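Local coordinates for pyridoxamine 5-phosphate-dependent dehydrase (Escherichia coli, PDB 3B8X), which removes the C3'-hydroxyl of GDP-4-keto-6-deoxy-D-mannose by a combined transamination and deoxygenation in the biosynthesis of L-colitose for the O-antigen, at residues B[50-55]-B[199-204]; B[60-65]-B[181-186]. The protein carries 1 engineered substitution. One frame throughout, in Å; residues are numbered along the deposited sequence.

Contact 1 of 2, residues B[50-55]-B[199-204]; sequences KYAVMV and CIVTDD. With NA (sodium ion), chain N.
Strands 51-55 and 199-202 form an antiparallel pair at one margin of the large mixed sheet of this aminotransferase fold, and their bonds show how backbone geometry can alternate within one antiparallel pairing. In both hydrogen-bonded pairs, Y51 with T202 and V53 with I200, the bond donated by strand 51-55 runs nearly along the C=O axis of its acceptor: Y51 N lies 2.8 Å from T202 O at a C=O...N angle of 173°. The return bonds, such as I200 N to V53 O at 2.9 Å, reach the carbonyl from above its plane. At the start of the strand K50 and Y51 both face T202, a classic beta bulge, and K50 N bonds to D203 OD1 at 2.6 Å, nearly along the C-O axis.

A52 CB rests on C199 SG on the side covered by helix 34-47. On the other, I200 CD1 meets V55 CG1 at 3.7 Å, the two side chains crossing at about a right angle beneath helices 58-68 and 205-214. The Y51 ring, with CG anti to the carbonyl carbon (chi1 -55°), turns its edge to D203 O and stacks on Y208. T202 OG1 accepts from D204 N in an ST turn and also bonds to L180 O. The D203 carboxylate is shared: OD1 takes K50 N, whereas OD2 binds a sodium ion at 2.7 Å, which T177 O and four waters also coordinate.

Contact 2 of 2, residues B[60-65]-B[181-186]; sequences TANLLM and MGTFSS. With G4M ([(2R,3S,4R,5R)-5-(2-amino-6-oxo-1,6-dihydro-9H-purin-9-yl)-3,4-dihydroxytetrahydrofuran-2-yl]methyl (2R,3S,4S,5S,6R)-3,4-dihydroxy-5-[({3-hydroxy-2-methyl-5-[(phosphonooxy)methyl]pyridin-4-yl}methyl)amino]-6-methyltetrahydro-2H-pyran-2-yl dihydrogen diphosphate), chain O.
Beside the cofactor pocket of this PLP-dependent aminotransferase fold, the 60-65 part of helix 58-68 packs over strand 181-185 of the large sheet, the two running nearly antiparallel (165°) with the axes of these segments 7.9 Å apart at closest. The contact illustrates how a helix can be seated on a sheet by one short polar bond set among apolar side chains. T183 carries both. Its OG1, in the crowded position between the backbone N and the carbonyl carbon (chi1 58°), donates to N62 OD1 at 2.6 Å, meeting that oxygen in the carbonyl plane at a C=O...O angle of 153°. Its CG2, anti to the carbonyl carbon, packs against A61 CB at 3.8 Å.

The N62 amide is held at both ends. With OD1 fixed by T183, ND2 donates to D161 OD2 and T92 O, so the carboxamide has little freedom to flip, and ND2 lies 3.8 Å from C6L of the pyridine ring of the bound G4M. T183 is thus a second-shell residue that probably helps orient N62 beside the ring.

One turn further along the helix, M65 runs out with CG anti to the backbone N, bends only at its last torsion and slides past M181 in the opposite direction, its SD 3.6 Å from M181 CB. The same sulfur reaches T183 CG2, while M181 CE comes 3.2 Å from M65 O, a buried carbonyl for which the model contains no polar partner. Toward the other end of the strand, S185 OG, accepting from F187 N, donates to phosphate oxygen OP2 of G4M at 2.7 Å.

How the contacts relate
Contacts 1 and 2 meet along strand 199-202, which pairs with 51-55 on one side and 181-185 on the other, so their centres lie only 9 Å apart. Probable backbone hydrogen bonds join them, C199 O to F184 N at 2.8 Å and V201 N to G182 O at 2.9 Å. A61 provides a second junction: its CB packs on V55 CG2 at 3.5 Å, and its O lies 3.5 Å from I200 CG1. Contact 2 is nested within the chain loop that contact 1 closes. It touches G4M directly through N62 and S185, whereas in contact 1 the V55 side chain lies about 8 Å from the ligand, and the far end of that contact meets a sodium ion.

Contact 1 of 2, residues B[50-55]-B[199-204]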
ATOM      1  N   LYS B  50     -16.899 -13.293  10.563  1.00 23.04           N
ATOM      2  CA  LYS B  50     -18.023 -13.037   9.680  1.00  6.97           C
ATOM      3  C   LYS B  50     -17.515 -12.454   8.388  1.00 30.85           C
ATOM      4  O   LYS B  50     -18.091 -12.686   7.332  1.00 21.29           O
ATOM      5  CB  LYS B  50     -19.039 -12.064  10.268  1.00 15.72           C
ATOM      6  CG  LYS B  50     -19.406 -12.376  11.719  1.00 99.89           C
ATOM      7  CD  LYS B  50     -20.288 -11.300  12.348  1.00 99.89           C
ATOM      8  CE  LYS B  50     -21.745 -11.745  12.447  1.00 99.89           C
ATOM      9  NZ  LYS B  50     -22.608 -11.161  11.366  1.00 99.89           N
ATOM     10  N   TYR B  51     -16.454 -11.661   8.473  1.00  9.25           N
ATOM     11  CA  TYR B  51     -15.995 -10.976   7.291  1.00 14.74           C
ATOM     12  C   TYR B  51     -14.516 -11.093   7.076  1.00 12.62           C
ATOM     13  O   TYR B  51     -13.752 -11.239   8.025  1.00 16.12           O
ATOM     14  CB  TYR B  51     -16.258  -9.494   7.489  1.00 10.48           C
ATOM     15  CG  TYR B  51     -17.668  -9.173   7.802  1.00 22.28           C
ATOM     16  CD1 TYR B  51     -18.041  -8.795   9.078  1.00 15.18           C
ATOM     17  CD2 TYR B  51     -18.623  -9.179   6.797  1.00 31.36           C
ATOM     18  CE1 TYR B  51     -19.352  -8.485   9.359  1.00 16.32           C
ATOM     19  CE2 TYR B  51     -19.917  -8.830   7.057  1.00 19.44           C
ATOM     20  CZ  TYR B  51     -20.269  -8.493   8.342  1.00 21.25           C
ATOM     21  OH  TYR B  51     -21.566  -8.155   8.590  1.00 23.80           O
ATOM     22  N   ALA B  52     -14.121 -10.882   5.827  1.00 22.25           N
ATOM     23  CA  ALA B  52     -12.711 -10.865   5.447  1.00  8.87           C
ATOM     24  C   ALA B  52     -12.508  -9.807   4.353  1.00 16.20           C
ATOM     25  O   ALA B  52     -13.370  -9.653   3.464  1.00  8.49           O
ATOM     26  CB  ALA B  52     -12.278 -12.242   4.938  1.00 15.84           C
ATOM     27  N   VAL B  53     -11.427  -9.030   4.470  1.00 12.25           N
ATOM     28  CA  VAL B  53     -11.081  -8.008   3.465  1.00 12.59           C
ATOM     29  C   VAL B  53      -9.641  -8.231   3.054  1.00 12.34           C
ATOM     30  O   VAL B  53      -8.750  -7.978   3.843  1.00  6.35           O
ATOM     31  CB  VAL B  53     -11.166  -6.552   3.924  1.00 14.47           C
ATOM     32  CG1 VAL B  53     -10.749  -5.645   2.773  1.00  3.43           C
ATOM     33  CG2 VAL B  53     -12.594  -6.147   4.377  1.00  4.21           C
ATOM     34  N   MET B  54      -9.428  -8.656   1.814  1.00  7.89           N
ATOM     35  CA  MET B  54      -8.082  -8.871   1.274  1.00  8.31           C
ATOM     36  C   MET B  54      -7.415  -7.580   0.823  1.00  8.72           C
ATOM     37  O   MET B  54      -8.063  -6.727   0.237  1.00  7.77           O
ATOM     38  CB  MET B  54      -8.129  -9.763   0.068  1.00  4.33           C
ATOM     39  CG  MET B  54      -6.709 -10.254  -0.349  1.00 16.15           C
ATOM     40  SD  MET B  54      -6.799 -11.208  -1.899  1.00  7.76           S
ATOM     41  CE  MET B  54      -5.200 -12.049  -1.989  1.00  4.12           C
ATOM     42  N   VAL B  55      -6.137  -7.438   1.120  1.00  6.13           N
ATOM     43  CA  VAL B  55      -5.412  -6.216   0.801  1.00  5.76           C
ATOM     44  C   VAL B  55      -4.062  -6.567   0.233  1.00  8.07           C
ATOM     45  O   VAL B  55      -3.679  -7.727   0.130  1.00  6.96           O
ATOM     46  CB  VAL B  55      -5.244  -5.250   2.018  1.00 12.14           C
ATOM     47  CG1 VAL B  55      -6.605  -4.620   2.373  1.00  4.43           C
ATOM     48  CG2 VAL B  55      -4.691  -5.979   3.203  1.00  5.48           C
ATOM     49  N   CYS B 199      -4.807  -9.731   4.707  1.00 14.44           N
ATOM     50  CA  CYS B 199      -6.242  -9.830   4.907  0.50  9.77           C
ATOM     51  C   CYS B 199      -6.561  -9.348   6.302  1.00 37.67           C
ATOM     52  O   CYS B 199      -5.782  -9.581   7.222  1.00  8.43           O
ATOM     53  CB  CYS B 199      -6.660 -11.289   4.810  0.50 26.46           C
ATOM     54  SG  CYS B 199      -8.356 -11.528   4.224  0.50 12.59           S
ATOM     55  N   ILE B 200      -7.710  -8.705   6.441  1.00  7.94           N
ATOM     56  CA  ILE B 200      -8.180  -8.255   7.752  1.00 14.32           C
ATOM     57  C   ILE B 200      -9.491  -8.986   7.911  1.00 14.12           C
ATOM     58  O   ILE B 200     -10.307  -8.987   7.003  1.00 11.87           O
ATOM     59  CB  ILE B 200      -8.497  -6.731   7.837  1.00  8.20           C
ATOM     60  CG1 ILE B 200      -7.285  -5.917   7.348  1.00 11.24           C
ATOM     61  CG2 ILE B 200      -8.795  -6.359   9.314  1.00  8.84           C
ATOM     62  CD1 ILE B 200      -7.492  -5.310   5.933  1.00 11.63           C
ATOM     63  N   VAL B 201      -9.699  -9.579   9.080  1.00 11.64           N
ATOM     64  CA  VAL B 201     -10.938 -10.272   9.364  1.00 11.87           C
ATOM     65  C   VAL B 201     -11.575  -9.565  10.582  1.00 10.34           C
ATOM     66  O   VAL B 201     -10.877  -8.980  11.415  1.00  8.78           O
ATOM     67  CB  VAL B 201     -10.720 -11.798   9.658  1.00 14.60           C
ATOM     68  CG1 VAL B 201      -9.871 -12.438   8.571  1.00 11.32           C
ATOM     69  CG2 VAL B 201     -10.085 -11.995  11.020  1.00 13.20           C
ATOM     70  N   THR B 202     -12.904  -9.610  10.631  1.00 13.12           N
ATOM     71  CA  THR B 202     -13.681  -9.013  11.709  1.00 11.69           C
ATOM     72  C   THR B 202     -15.088  -9.592  11.683  1.00 20.65           C
ATOM     73  O   THR B 202     -15.484 -10.325  10.744  1.00 12.80           O
ATOM     74  CB  THR B 202     -13.659  -7.463  11.672  1.00 17.58           C
ATOM     75  OG1 THR B 202     -14.408  -6.911  12.762  1.00 15.58           O
ATOM     76  CG2 THR B 202     -14.201  -6.946  10.342  1.00 10.32           C
ATOM     77  N   ASP B 203     -15.811  -9.346  12.776  1.00 17.52           N
ATOM     78  CA  ASP B 203     -17.186  -9.818  12.882  1.00 20.53           C
ATOM     79  C   ASP B 203     -18.049  -8.568  12.859  1.00 22.33           C
ATOM     80  O   ASP B 203     -19.260  -8.645  12.750  1.00 20.46           O
ATOM     81  CB  ASP B 203     -17.398 -10.587  14.177  1.00 13.59           C
ATOM     82  CG  ASP B 203     -16.825 -11.965  14.123  1.00 18.00           C
ATOM     83  OD1 ASP B 203     -16.650 -12.559  13.018  1.00 21.76           O
ATOM     84  OD2 ASP B 203     -16.567 -12.459  15.235  1.00 22.37           O
ATOM     85  N   ASP B 204     -17.390  -7.418  12.949  1.00 11.07           N
ATOM     86  CA  ASP B 204     -18.041  -6.129  12.940  1.00 19.19           C
ATOM     87  C   ASP B 204     -18.394  -5.606  11.548  1.00 56.45           C
ATOM     88  O   ASP B 204     -17.518  -5.283  10.743  1.00 21.34           O
ATOM     89  CB  ASP B 204     -17.161  -5.128  13.688  1.00 12.53           C
ATOM     90  CG  ASP B 204     -17.912  -3.863  14.061  1.00 18.20           C
ATOM     91  OD1 ASP B 204     -18.276  -3.066  13.147  1.00 17.41           O
ATOM     92  OD2 ASP B 204     -18.184  -3.682  15.269  1.00 65.97           O
TER
HETATM   93 NA    NA N 670     -14.194 -13.045  16.279  1.00 27.19          NA
HETATM   94  O   HOH W   1     -13.904 -10.738  17.241  1.00 27.83           O
HETATM   95  O   HOH W   2     -15.089 -13.212  18.626  1.00 42.19           O
HETATM   96  O   HOH W   3     -13.180 -12.205  13.898  1.00 17.91           O
HETATM   97  O   HOH W   4     -14.881 -15.392  15.323  1.00 29.97           O

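Contact 2 of 2, residues B[60-65]-B[181-186]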
ATOM      1  N   THR B  60      -0.149  -3.635   4.803  1.00  1.00           N
ATOM      2  CA  THR B  60      -1.278  -2.777   4.534  1.00  5.66           C
ATOM      3  C   THR B  60      -2.504  -3.326   5.271  1.00  8.96           C
ATOM      4  O   THR B  60      -3.484  -2.616   5.509  1.00  7.01           O
ATOM      5  CB  THR B  60      -1.487  -2.596   2.992  1.00  7.97           C
ATOM      6  OG1 THR B  60      -1.730  -3.859   2.352  1.00 10.01           O
ATOM      7  CG2 THR B  60      -0.301  -1.907   2.388  1.00  7.67           C
ATOM      8  N   ALA B  61      -2.486  -4.582   5.686  1.00  8.06           N
ATOM      9  CA  ALA B  61      -3.665  -5.013   6.468  1.00  3.42           C
ATOM     10  C   ALA B  61      -3.627  -4.382   7.889  1.00  8.97           C
ATOM     11  O   ALA B  61      -4.622  -3.841   8.421  1.00  8.17           O
ATOM     12  CB  ALA B  61      -3.716  -6.583   6.530  1.00  1.68           C
ATOM     13  N   ASN B  62      -2.436  -4.339   8.463  1.00  3.73           N
ATOM     14  CA  ASN B  62      -2.266  -3.696   9.749  1.00  5.66           C
ATOM     15  C   ASN B  62      -2.544  -2.203   9.602  1.00  5.54           C
ATOM     16  O   ASN B  62      -3.106  -1.593  10.516  1.00 10.68           O
ATOM     17  CB  ASN B  62      -0.812  -3.850  10.219  1.00  2.91           C
ATOM     18  CG  ASN B  62      -0.528  -5.162  10.880  1.00 14.44           C
ATOM     19  OD1 ASN B  62      -1.435  -5.925  11.189  1.00  5.76           O
ATOM     20  ND2 ASN B  62       0.761  -5.436  11.126  1.00  2.95           N
ATOM     21  N   LEU B  63      -2.131  -1.602   8.475  1.00  2.76           N
ATOM     22  CA  LEU B  63      -2.365  -0.175   8.314  1.00  6.00           C
ATOM     23  C   LEU B  63      -3.866   0.125   8.381  1.00 19.45           C
ATOM     24  O   LEU B  63      -4.315   1.003   9.130  1.00  5.55           O
ATOM     25  CB  LEU B  63      -1.746   0.363   7.025  1.00  8.43           C
ATOM     26  CG  LEU B  63      -1.887   1.851   6.700  1.00 11.81           C
ATOM     27  CD1 LEU B  63      -1.073   2.755   7.569  1.00  9.24           C
ATOM     28  CD2 LEU B  63      -1.477   1.988   5.253  1.00  4.53           C
ATOM     29  N   LEU B  64      -4.633  -0.637   7.616  1.00  5.91           N
ATOM     30  CA  LEU B  64      -6.101  -0.477   7.626  1.00  3.66           C
ATOM     31  C   LEU B  64      -6.726  -0.828   8.960  1.00 19.74           C
ATOM     32  O   LEU B  64      -7.768  -0.250   9.305  1.00  7.85           O
ATOM     33  CB  LEU B  64      -6.769  -1.280   6.498  1.00  7.46           C
ATOM     34  CG  LEU B  64      -6.486  -0.870   5.027  1.00 22.96           C
ATOM     35  CD1 LEU B  64      -7.558  -1.233   4.012  1.00  6.89           C
ATOM     36  CD2 LEU B  64      -6.154   0.585   4.871  1.00  9.25           C
ATOM     37  N   MET B  65      -6.180  -1.833   9.652  1.00 12.88           N
ATOM     38  CA  MET B  65      -6.742  -2.227  10.954  1.00  2.48           C
ATOM     39  C   MET B  65      -6.744  -1.028  11.887  1.00 12.17           C
ATOM     40  O   MET B  65      -7.771  -0.696  12.485  1.00 14.21           O
ATOM     41  CB  MET B  65      -5.985  -3.404  11.562  1.00  4.81           C
ATOM     42  CG  MET B  65      -6.517  -3.742  12.880  1.00  7.13           C
ATOM     43  SD  MET B  65      -5.788  -5.288  13.485  1.00 11.29           S
ATOM     44  CE  MET B  65      -4.010  -4.929  13.642  1.00  4.28           C
ATOM     45  N   MET B 181     -10.402  -7.087  15.419  1.00 13.03           N
ATOM     46  CA  MET B 181      -9.808  -7.303  14.085  1.00 11.46           C
ATOM     47  C   MET B 181      -8.617  -8.222  14.194  1.00 11.35           C
ATOM     48  O   MET B 181      -7.928  -8.247  15.231  1.00  8.44           O
ATOM     49  CB  MET B 181      -9.334  -6.001  13.439  1.00  8.90           C
ATOM     50  CG  MET B 181     -10.460  -5.335  12.634  1.00 12.26           C
ATOM     51  SD  MET B 181     -10.032  -3.734  11.958  1.00 13.08           S
ATOM     52  CE  MET B 181     -10.057  -2.751  13.408  1.00 11.99           C
ATOM     53  N   GLY B 182      -8.310  -8.888  13.083  1.00  8.62           N
ATOM     54  CA  GLY B 182      -7.171  -9.752  12.999  1.00  1.86           C
ATOM     55  C   GLY B 182      -6.526  -9.643  11.627  1.00  6.61           C
ATOM     56  O   GLY B 182      -7.200  -9.704  10.603  1.00  5.90           O
ATOM     57  N   THR B 183      -5.204  -9.563  11.598  1.00 12.61           N
ATOM     58  CA  THR B 183      -4.529  -9.456  10.299  1.00 10.92           C
ATOM     59  C   THR B 183      -3.774 -10.711   9.898  1.00 18.84           C
ATOM     60  O   THR B 183      -3.266 -11.422  10.755  1.00 15.52           O
ATOM     61  CB  THR B 183      -3.601  -8.219  10.222  1.00  9.89           C
ATOM     62  OG1 THR B 183      -2.600  -8.267  11.265  1.00 11.59           O
ATOM     63  CG2 THR B 183      -4.395  -6.894  10.276  1.00  6.41           C
ATOM     64  N   PHE B 184      -3.721 -10.985   8.595  1.00 13.25           N
ATOM     65  CA  PHE B 184      -2.953 -12.111   8.077  1.00  1.00           C
ATOM     66  C   PHE B 184      -2.095 -11.646   6.901  1.00  5.28           C
ATOM     67  O   PHE B 184      -2.349 -10.586   6.300  1.00  6.88           O
ATOM     68  CB  PHE B 184      -3.839 -13.258   7.586  1.00  5.82           C
ATOM     69  CG  PHE B 184      -4.738 -13.816   8.616  1.00 13.83           C
ATOM     70  CD1 PHE B 184      -5.770 -13.049   9.116  1.00  5.70           C
ATOM     71  CD2 PHE B 184      -4.645 -15.154   8.984  1.00 15.79           C
ATOM     72  CE1 PHE B 184      -6.665 -13.564  10.020  1.00 15.10           C
ATOM     73  CE2 PHE B 184      -5.589 -15.701   9.892  1.00 10.07           C
ATOM     74  CZ  PHE B 184      -6.577 -14.885  10.431  1.00  4.74           C
ATOM     75  N   SER B 185      -1.062 -12.419   6.595  1.00 10.45           N
ATOM     76  CA  SER B 185      -0.204 -12.124   5.446  1.00  6.50           C
ATOM     77  C   SER B 185      -0.162 -13.359   4.570  1.00  3.68           C
ATOM     78  O   SER B 185      -0.199 -14.497   5.057  1.00  7.07           O
ATOM     79  CB  SER B 185       1.237 -11.805   5.875  1.00  6.04           C
ATOM     80  OG  SER B 185       2.173 -11.932   4.787  1.00  6.19           O
ATOM     81  N   SER B 186      -0.089 -13.146   3.261  1.00  1.00           N
ATOM     82  CA  SER B 186       0.092 -14.284   2.346  1.00  7.17           C
ATOM     83  C   SER B 186       1.363 -14.036   1.511  1.00 14.08           C
ATOM     84  O   SER B 186       1.381 -14.242   0.281  1.00 11.04           O
ATOM     85  CB  SER B 186      -1.157 -14.591   1.489  1.00  4.61           C
ATOM     86  OG  SER B 186      -1.743 -13.421   0.940  1.00 12.51           O
TER
HETATM   87  OP3 G4M O 500       5.212  -9.135   4.713  1.00  7.62           O
HETATM   88  PL  G4M O 500       3.746  -8.573   4.929  1.00 10.56           P
HETATM   89  OP1 G4M O 500       3.612  -7.000   4.553  1.00  6.35           O
HETATM   90  OP2 G4M O 500       2.725  -9.421   4.022  1.00  3.48           O
HETATM   91  OP4 G4M O 500       3.296  -8.860   6.468  1.00  8.31           O
HETATM   92  C5B G4M O 500       3.944  -7.929   7.286  1.00  5.88           C
HETATM   93  C5L G4M O 500       3.998  -8.506   8.649  1.00  5.70           C
HETATM   94  C6L G4M O 500       3.145  -8.013   9.627  1.00 17.07           C
HETATM   95  N1L G4M O 500       3.225  -8.473  10.854  1.00 14.36           N
HETATM   96  C2L G4M O 500       4.081  -9.400  11.226  1.00 10.40           C
HETATM   97  C2A G4M O 500       4.151  -9.839  12.670  1.00  7.59           C
HETATM   98  C3L G4M O 500       4.951  -9.992  10.315  1.00 14.71           C
HETATM   99  O3L G4M O 500       5.852 -10.888  10.774  1.00  8.76           O
HETATM  100  C4L G4M O 500       4.885  -9.547   8.956  1.00 10.48           C
HETATM  101  C4A G4M O 500       5.733 -10.064   7.967  1.00  7.30           C
HETATM  102  N4A G4M O 500       6.664 -10.908   8.299  1.00 12.08           N
HETATM  103  C4G G4M O 500       7.445 -11.507   7.276  1.00  9.47           C
HETATM  104  C5G G4M O 500       8.855 -11.784   7.742  1.00 25.21           C
HETATM  105  C6G G4M O 500       8.846 -12.529   9.077  1.00  8.42           C
HETATM  106  O5G G4M O 500       9.318 -12.686   6.742  1.00 12.38           O
HETATM  107  C3G G4M O 500       7.554 -10.601   6.038  1.00 15.33           C
HETATM  108  O3G G4M O 500       6.701 -11.140   5.035  1.00 21.39           O
HETATM  109  C2G G4M O 500       9.014 -10.629   5.499  1.00  5.78           C
HETATM  110  O2G G4M O 500       9.098 -10.120   4.164  1.00 18.11           O
HETATM  111  C1G G4M O 500       9.558 -12.038   5.501  1.00 12.17           C
HETATM  112  O1G G4M O 500      10.973 -11.903   5.469  1.00 10.75           O
HETATM  113  P2  G4M O 500      11.829 -12.935   4.613  1.00 15.44           P
HETATM  114  O3P G4M O 500      11.355 -14.447   4.936  1.00 18.10           O
HETATM  115  O4P G4M O 500      13.362 -12.841   5.133  1.00 17.39           O
HETATM  116  OPP G4M O 500      11.550 -12.463   3.096  1.00 22.70           O
HETATM  117  P   G4M O 500      12.522 -13.158   2.022  1.00 14.00           P
HETATM  118  O1P G4M O 500      14.124 -13.080   2.232  1.00 13.86           O
HETATM  119  O2P G4M O 500      12.117 -12.329   0.725  1.00 14.27           O
HETATM  120  O5' G4M O 500      11.967 -14.594   1.664  1.00  9.42           O
HETATM  121  C5' G4M O 500      12.541 -15.585   2.490  1.00 17.78           C
HETATM  122  C4' G4M O 500      13.064 -16.685   1.578  1.00 17.18           C
HETATM  123  O4' G4M O 500      12.097 -16.936   0.515  1.00 31.59           O
HETATM  124  C3' G4M O 500      14.364 -16.221   0.881  1.00 99.89           C
HETATM  125  O3' G4M O 500      15.152 -17.386   0.687  1.00 29.71           O
HETATM  126  C2' G4M O 500      13.859 -15.635  -0.456  1.00 25.45           C
HETATM  127  O2' G4M O 500      14.883 -15.801  -1.444  1.00 19.36           O
HETATM  128  C1' G4M O 500      12.715 -16.595  -0.747  1.00 18.28           C
HETATM  129  N9  G4M O 500      11.728 -15.998  -1.653  1.00 29.26           N
HETATM  130  C8  G4M O 500      10.931 -14.934  -1.371  1.00 19.11           C
HETATM  131  N7  G4M O 500      10.151 -14.723  -2.413  1.00 16.21           N
HETATM  132  C4  G4M O 500      11.415 -16.472  -2.902  1.00 33.76           C
HETATM  133  C5  G4M O 500      10.385 -15.644  -3.405  1.00 10.62           C
HETATM  134  C6  G4M O 500       9.840 -15.920  -4.710  1.00  8.90           C
HETATM  135  O6  G4M O 500       8.944 -15.263  -5.218  1.00 17.18           O
HETATM  136  N3  G4M O 500      11.881 -17.479  -3.647  1.00 34.97           N
HETATM  137  C2  G4M O 500      11.383 -17.706  -4.852  1.00 22.06           C
HETATM  138  N1  G4M O 500      10.375 -16.952  -5.397  1.00 19.96           N
HETATM  139  N2  G4M O 500      11.890 -18.726  -5.595  1.00  7.92           N